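Local coordinates for protein polyketide Synthase III (Ectocarpus siliculosus, PDB 4B0N) that probably transfers acyl groups as a type III polyketide synthase of the chalcone/stilbene synthase family, acting in phlorotannin monomer biosynthesis in a brown alga, at residues Q39-P53 against D245-K257. Numbering follows the deposited sequence.
Sequences QTVYPVIAGMAIGNP and DGCAAAVLKGARK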
ATOM      1  N   GLN A  39      25.511 -10.342 -17.613  1.00 70.69           N
ATOM      2  CA  GLN A  39      24.545  -9.289 -17.900  1.00 67.65           C
ATOM      3  C   GLN A  39      23.585  -9.174 -16.717  1.00 64.92           C
ATOM      4  O   GLN A  39      22.428  -8.772 -16.871  1.00 63.90           O
ATOM      5  CB  GLN A  39      23.788  -9.576 -19.204  1.00 68.41           C
ATOM      6  CG  GLN A  39      24.607  -9.389 -20.477  1.00 69.70           C
ATOM      7  CD  GLN A  39      25.068  -7.956 -20.704  1.00 69.20           C
ATOM      8  OE1 GLN A  39      24.378  -6.998 -20.347  1.00 67.80           O
ATOM      9  NE2 GLN A  39      26.240  -7.806 -21.308  1.00 70.43           N
ATOM     10  N   THR A  40      24.088  -9.537 -15.537  1.00 63.35           N
ATOM     11  CA  THR A  40      23.335  -9.474 -14.288  1.00 60.80           C
ATOM     12  C   THR A  40      23.158  -8.022 -13.853  1.00 58.44           C
ATOM     13  O   THR A  40      24.123  -7.254 -13.816  1.00 58.30           O
ATOM     14  CB  THR A  40      24.048 -10.255 -13.162  1.00 61.34           C
ATOM     15  OG1 THR A  40      24.578 -11.478 -13.684  1.00 63.52           O
ATOM     16  CG2 THR A  40      23.087 -10.570 -12.023  1.00 60.16           C
ATOM     17  N   VAL A  41      21.919  -7.657 -13.538  1.00 56.12           N
ATOM     18  CA  VAL A  41      21.589  -6.301 -13.102  1.00 53.88           C
ATOM     19  C   VAL A  41      21.181  -6.276 -11.623  1.00 52.51           C
ATOM     20  O   VAL A  41      20.181  -6.876 -11.222  1.00 51.83           O
ATOM     21  CB  VAL A  41      20.531  -5.637 -14.025  1.00 53.05           C
ATOM     22  CG1 VAL A  41      19.344  -6.560 -14.271  1.00 53.37           C
ATOM     23  CG2 VAL A  41      20.073  -4.298 -13.467  1.00 51.32           C
ATOM     24  N   TYR A  42      21.983  -5.580 -10.823  1.00 42.37           N
ATOM     25  CA  TYR A  42      21.781  -5.489  -9.379  1.00 41.88           C
ATOM     26  C   TYR A  42      21.163  -4.152  -8.974  1.00 40.66           C
ATOM     27  O   TYR A  42      21.504  -3.118  -9.549  1.00 40.80           O
ATOM     28  CB  TYR A  42      23.115  -5.664  -8.649  1.00 42.86           C
ATOM     29  CG  TYR A  42      23.755  -7.027  -8.803  1.00 43.92           C
ATOM     30  CD1 TYR A  42      23.348  -8.102  -8.010  1.00 44.19           C
ATOM     31  CD2 TYR A  42      24.782  -7.237  -9.726  1.00 44.52           C
ATOM     32  CE1 TYR A  42      23.937  -9.350  -8.140  1.00 44.88           C
ATOM     33  CE2 TYR A  42      25.378  -8.482  -9.863  1.00 45.04           C
ATOM     34  CZ  TYR A  42      24.952  -9.533  -9.067  1.00 45.28           C
ATOM     35  OH  TYR A  42      25.536 -10.769  -9.194  1.00 46.01           O
ATOM     36  N   PRO A  43      20.251  -4.166  -7.984  1.00 39.56           N
ATOM     37  CA  PRO A  43      19.740  -2.905  -7.447  1.00 38.98           C
ATOM     38  C   PRO A  43      20.721  -2.254  -6.475  1.00 38.64           C
ATOM     39  O   PRO A  43      21.255  -2.922  -5.585  1.00 38.78           O
ATOM     40  CB  PRO A  43      18.446  -3.313  -6.735  1.00 38.58           C
ATOM     41  CG  PRO A  43      18.615  -4.750  -6.413  1.00 38.78           C
ATOM     42  CD  PRO A  43      19.550  -5.338  -7.429  1.00 39.31           C
ATOM     43  N   VAL A  44      20.963  -0.958  -6.669  1.00 38.39           N
ATOM     44  CA  VAL A  44      21.881  -0.194  -5.823  1.00 38.18           C
ATOM     45  C   VAL A  44      21.214   1.088  -5.337  1.00 37.55           C
ATOM     46  O   VAL A  44      20.522   1.767  -6.102  1.00 37.41           O
ATOM     47  CB  VAL A  44      23.184   0.197  -6.568  1.00 38.64           C
ATOM     48  CG1 VAL A  44      24.190   0.802  -5.598  1.00 38.84           C
ATOM     49  CG2 VAL A  44      23.806  -0.998  -7.278  1.00 38.95           C
ATOM     50  N   ILE A  45      21.431   1.414  -4.066  1.00 37.01           N
ATOM     51  CA  ILE A  45      21.023   2.703  -3.513  1.00 36.26           C
ATOM     52  C   ILE A  45      21.987   3.782  -4.016  1.00 36.25           C
ATOM     53  O   ILE A  45      23.147   3.840  -3.597  1.00 36.36           O
ATOM     54  CB  ILE A  45      20.963   2.671  -1.966  1.00 35.99           C
ATOM     55  CG1 ILE A  45      19.904   1.664  -1.497  1.00 35.46           C
ATOM     56  CG2 ILE A  45      20.668   4.057  -1.402  1.00 35.74           C
ATOM     57  CD1 ILE A  45      20.105   1.152  -0.087  1.00 35.35           C
ATOM     58  N   ALA A  46      21.498   4.615  -4.932  1.00 36.04           N
ATOM     59  CA  ALA A  46      22.303   5.672  -5.552  1.00 36.36           C
ATOM     60  C   ALA A  46      22.345   6.957  -4.718  1.00 36.32           C
ATOM     61  O   ALA A  46      23.329   7.698  -4.751  1.00 36.65           O
ATOM     62  CB  ALA A  46      21.800   5.962  -6.960  1.00 36.19           C
ATOM     63  N   GLY A  47      21.273   7.213  -3.975  1.00 35.92           N
ATOM     64  CA  GLY A  47      21.195   8.369  -3.093  1.00 36.00           C
ATOM     65  C   GLY A  47      20.300   8.085  -1.908  1.00 35.81           C
ATOM     66  O   GLY A  47      19.293   7.387  -2.031  1.00 35.44           O
ATOM     67  N   MET A  48      20.675   8.627  -0.756  1.00 36.25           N
ATOM     68  CA  MET A  48      19.907   8.442   0.469  1.00 36.40           C
ATOM     69  C   MET A  48      19.891   9.731   1.287  1.00 36.68           C
ATOM     70  O   MET A  48      20.902  10.429   1.384  1.00 37.31           O
ATOM     71  CB  MET A  48      20.491   7.284   1.287  1.00 36.80           C
ATOM     72  CG  MET A  48      19.745   6.965   2.575  1.00 36.95           C
ATOM     73  SD  MET A  48      20.089   5.309   3.202  1.00 37.08           S
ATOM     74  CE  MET A  48      18.904   4.355   2.258  1.00 36.77           C
ATOM     75  N   ALA A  49      18.733  10.044   1.859  1.00 36.46           N
ATOM     76  CA  ALA A  49      18.601  11.193   2.750  1.00 36.55           C
ATOM     77  C   ALA A  49      17.708  10.869   3.939  1.00 36.31           C
ATOM     78  O   ALA A  49      16.685  10.195   3.796  1.00 35.91           O
ATOM     79  CB  ALA A  49      18.070  12.404   1.995  1.00 36.43           C
ATOM     80  N   ILE A  50      18.119  11.340   5.111  1.00 36.53           N
ATOM     81  CA  ILE A  50      17.297  11.255   6.320  1.00 36.41           C
ATOM     82  C   ILE A  50      16.688  12.621   6.636  1.00 36.22           C
ATOM     83  O   ILE A  50      17.204  13.656   6.211  1.00 36.11           O
ATOM     84  CB  ILE A  50      18.086  10.716   7.538  1.00 36.60           C
ATOM     85  CG1 ILE A  50      19.357  11.548   7.787  1.00 36.93           C
ATOM     86  CG2 ILE A  50      18.403   9.237   7.349  1.00 36.39           C
ATOM     87  CD1 ILE A  50      19.954  11.391   9.171  1.00 37.22           C
ATOM     88  N   GLY A  51      15.585  12.610   7.376  1.00 36.03           N
ATOM     89  CA  GLY A  51      14.876  13.837   7.715  1.00 36.16           C
ATOM     90  C   GLY A  51      14.035  13.704   8.964  1.00 36.17           C
ATOM     91  O   GLY A  51      13.624  12.605   9.343  1.00 35.92           O
ATOM     92  N   ASN A  52      13.778  14.837   9.605  1.00 36.57           N
ATOM     93  CA  ASN A  52      13.003  14.871  10.837  1.00 36.67           C
ATOM     94  C   ASN A  52      12.070  16.073  10.912  1.00 36.99           C
ATOM     95  O   ASN A  52      12.337  17.107  10.291  1.00 37.39           O
ATOM     96  CB  ASN A  52      13.938  14.856  12.046  1.00 36.80           C
ATOM     97  CG  ASN A  52      14.535  13.493  12.290  1.00 36.48           C
ATOM     98  OD1 ASN A  52      13.820  12.499  12.352  1.00 35.97           O
ATOM     99  ND2 ASN A  52      15.852  13.438  12.422  1.00 36.87           N
ATOM    100  N   PRO A  53      10.960  15.940  11.665  1.00 37.04           N
ATOM    101  CA  PRO A  53      10.099  17.094  11.904  1.00 37.21           C
ATOM    102  C   PRO A  53      10.775  18.152  12.784  1.00 37.70           C
ATOM    103  O   PRO A  53      11.911  17.965  13.234  1.00 37.66           O
ATOM    104  CB  PRO A  53       8.883  16.487  12.610  1.00 36.96           C
ATOM    105  CG  PRO A  53       9.389  15.226  13.219  1.00 36.88           C
ATOM    106  CD  PRO A  53      10.391  14.705  12.237  1.00 36.78           C
ATOM    107  N   ASP A 245       8.502  10.588  15.327  1.00 34.10           N
ATOM    108  CA  ASP A 245       8.316  11.013  13.939  1.00 33.62           C
ATOM    109  C   ASP A 245       9.632  11.051  13.168  1.00 33.34           C
ATOM    110  O   ASP A 245      10.666  11.450  13.711  1.00 33.63           O
ATOM    111  CB  ASP A 245       7.663  12.395  13.886  1.00 33.92           C
ATOM    112  CG  ASP A 245       6.260  12.413  14.469  1.00 34.13           C
ATOM    113  OD1 ASP A 245       5.899  11.499  15.240  1.00 34.09           O
ATOM    114  OD2 ASP A 245       5.513  13.358  14.147  1.00 34.33           O
ATOM    115  N   GLY A 246       9.583  10.645  11.899  1.00 32.81           N
ATOM    116  CA  GLY A 246      10.769  10.623  11.038  1.00 32.32           C
ATOM    117  C   GLY A 246      10.503  10.317   9.574  1.00 31.59           C
ATOM    118  O   GLY A 246       9.442   9.806   9.215  1.00 31.34           O
ATOM    119  N   CYS A 247      11.480  10.636   8.730  1.00 31.33           N
ATOM    120  CA  CYS A 247      11.397  10.368   7.297  1.00 30.97           C
ATOM    121  C   CYS A 247      12.760  10.037   6.686  1.00 30.66           C
ATOM    122  O   CYS A 247      13.781  10.634   7.037  1.00 30.53           O
ATOM    123  CB  CYS A 247      10.761  11.550   6.562  1.00 31.24           C
ATOM    124  SG  CYS A 247      10.719  11.388   4.761  1.00 31.50           S
ATOM    125  N   ALA A 248      12.756   9.078   5.767  1.00 30.43           N
ATOM    126  CA  ALA A 248      13.960   8.671   5.054  1.00 30.53           C
ATOM    127  C   ALA A 248      13.616   8.252   3.635  1.00 30.30           C
ATOM    128  O   ALA A 248      12.584   7.623   3.400  1.00 30.16           O
ATOM    129  CB  ALA A 248      14.661   7.539   5.786  1.00 30.59           C
ATOM    130  N   ALA A 249      14.482   8.609   2.694  1.00 30.52           N
ATOM    131  CA  ALA A 249      14.263   8.295   1.285  1.00 30.63           C
ATOM    132  C   ALA A 249      15.483   7.635   0.653  1.00 30.86           C
ATOM    133  O   ALA A 249      16.613   7.805   1.121  1.00 31.23           O
ATOM    134  CB  ALA A 249      13.870   9.547   0.517  1.00 30.71           C
ATOM    135  N   ALA A 250      15.240   6.877  -0.411  1.00 30.95           N
ATOM    136  CA  ALA A 250      16.301   6.181  -1.130  1.00 31.27           C
ATOM    137  C   ALA A 250      16.006   6.149  -2.622  1.00 31.49           C
ATOM    138  O   ALA A 250      14.891   5.822  -3.039  1.00 31.46           O
ATOM    139  CB  ALA A 250      16.475   4.769  -0.592  1.00 31.03           C
ATOM    140  N   VAL A 251      17.005   6.505  -3.421  1.00 31.89           N
ATOM    141  CA  VAL A 251      16.909   6.387  -4.869  1.00 32.15           C
ATOM    142  C   VAL A 251      17.597   5.092  -5.277  1.00 32.35           C
ATOM    143  O   VAL A 251      18.661   4.755  -4.754  1.00 32.29           O
ATOM    144  CB  VAL A 251      17.545   7.585  -5.600  1.00 32.42           C
ATOM    145  CG1 VAL A 251      17.246   7.522  -7.092  1.00 32.60           C
ATOM    146  CG2 VAL A 251      17.039   8.897  -5.019  1.00 32.39           C
ATOM    147  N   LEU A 252      16.979   4.366  -6.202  1.00 32.64           N
ATOM    148  CA  LEU A 252      17.481   3.061  -6.594  1.00 33.06           C
ATOM    149  C   LEU A 252      17.744   2.952  -8.083  1.00 33.67           C
ATOM    150  O   LEU A 252      16.898   3.307  -8.906  1.00 33.57           O
ATOM    151  CB  LEU A 252      16.528   1.965  -6.122  1.00 32.82           C
ATOM    152  CG  LEU A 252      16.782   1.579  -4.664  1.00 32.75           C
ATOM    153  CD1 LEU A 252      15.510   1.631  -3.839  1.00 32.60           C
ATOM    154  CD2 LEU A 252      17.455   0.219  -4.571  1.00 32.98           C
ATOM    155  N   LYS A 253      18.940   2.465  -8.406  1.00 34.54           N
ATOM    156  CA  LYS A 253      19.358   2.209  -9.781  1.00 35.37           C
ATOM    157  C   LYS A 253      19.607   0.718 -10.009  1.00 35.80           C
ATOM    158  O   LYS A 253      19.823  -0.036  -9.057  1.00 35.56           O
ATOM    159  CB  LYS A 253      20.616   3.017 -10.124  1.00 35.67           C
ATOM    160  CG  LYS A 253      21.837   2.687  -9.279  1.00 35.86           C
ATOM    161  CD  LYS A 253      23.073   3.422  -9.772  1.00 36.29           C
ATOM    162  CE  LYS A 253      24.249   3.184  -8.838  1.00 36.43           C
ATOM    163  NZ  LYS A 253      25.495   3.829  -9.335  1.00 36.86           N
ATOM    164  N   GLY A 254      19.561   0.304 -11.274  1.00 36.53           N
ATOM    165  CA  GLY A 254      19.904  -1.060 -11.674  1.00 37.09           C
ATOM    166  C   GLY A 254      21.189  -1.063 -12.480  1.00 37.89           C
ATOM    167  O   GLY A 254      21.204  -0.650 -13.644  1.00 38.09           O
ATOM    168  N   ALA A 255      22.269  -1.537 -11.864  1.00 38.26           N
ATOM    169  CA  ALA A 255      23.600  -1.456 -12.463  1.00 39.04           C
ATOM    170  C   ALA A 255      24.223  -2.819 -12.740  1.00 39.53           C
ATOM    171  O   ALA A 255      23.949  -3.790 -12.034  1.00 39.43           O
ATOM    172  CB  ALA A 255      24.516  -0.628 -11.577  1.00 39.39           C
ATOM    173  N   ARG A 256      25.073  -2.870 -13.765  1.00 51.10           N
ATOM    174  CA  ARG A 256      25.764  -4.099 -14.167  1.00 52.95           C
ATOM    175  C   ARG A 256      27.044  -4.289 -13.340  1.00 53.96           C
ATOM    176  O   ARG A 256      27.232  -3.613 -12.325  1.00 53.23           O
ATOM    177  CB  ARG A 256      26.082  -4.056 -15.665  1.00 53.95           C
ATOM    178  CG  ARG A 256      25.488  -5.196 -16.482  1.00 54.59           C
ATOM    179  CD  ARG A 256      24.082  -4.877 -16.974  1.00 53.55           C
ATOM    180  NE  ARG A 256      24.054  -3.709 -17.855  1.00 53.41           N
ATOM    181  CZ  ARG A 256      22.992  -3.304 -18.549  1.00 52.75           C
ATOM    182  NH1 ARG A 256      21.845  -3.971 -18.482  1.00 52.17           N
ATOM    183  NH2 ARG A 256      23.079  -2.227 -19.321  1.00 52.58           N
ATOM    184  N   LYS A 257      27.917  -5.199 -13.778  1.00 56.02           N
ATOM    185  CA  LYS A 257      29.130  -5.557 -13.027  1.00 57.35           C
ATOM    186  C   LYS A 257      30.022  -4.355 -12.688  1.00 57.26           C
ATOM    187  O   LYS A 257      30.299  -4.098 -11.511  1.00 56.92           O
ATOM    188  CB  LYS A 257      29.938  -6.640 -13.766  1.00 59.60           C
ATOM    189  CG  LYS A 257      31.239  -7.042 -13.071  1.00 60.83           C
ATOM    190  CD  LYS A 257      32.200  -7.761 -14.010  1.00 63.06           C
ATOM    191  CE  LYS A 257      32.116  -9.272 -13.861  1.00 64.46           C
ATOM    192  NZ  LYS A 257      32.929  -9.990 -14.884  1.00 66.46           N
TER
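Strands 42-51 and 245-255 pair antiparallel from Y42 with A255 to G51 with C247, joining the first strand of the thiolase-like fold, outermost in its sheet, to a strand that comes some 190 residues later. Y42 N and A255 O bond at 2.9 Å, and the reciprocal A255 N to Y42 O matches it. V44 and K253 repeat the exchange. Beyond I45 the register slips by one at a classic beta bulge: V251 O takes the N-H of A46 (2.8 Å, bent to 148°), while V251 N gives to G47 O at 2.8 Å. K253 packs beside this bulge. Its CG sits between backbone N and carbonyl carbon (chi1 62°) and the chain then runs extended, which lays CE 3.9 Å from V44 CB and CD 4.0 Å from A46 CB. With an alanine here in place of the lysine, V44 and the bulge residue A46 would probably lose this aliphatic cover. On the other face, I45 CG1 meets L252 CD2 at 4.2 Å, and the bent thioether of M48 brings CE within 3.8 Å of A250 CB. Helices 196-210 and 369-385 pack on that face. At the far end the P53 ring crosses the D245 side chain at about a right angle, CG toward CB; the D245 carboxylate is hydrogen-bonded to S225, and its side chain lies about 6 Å from the bound arachidonic acid. Backbone bonding thus carries the pairing, with small and aliphatic side chains filling in around it.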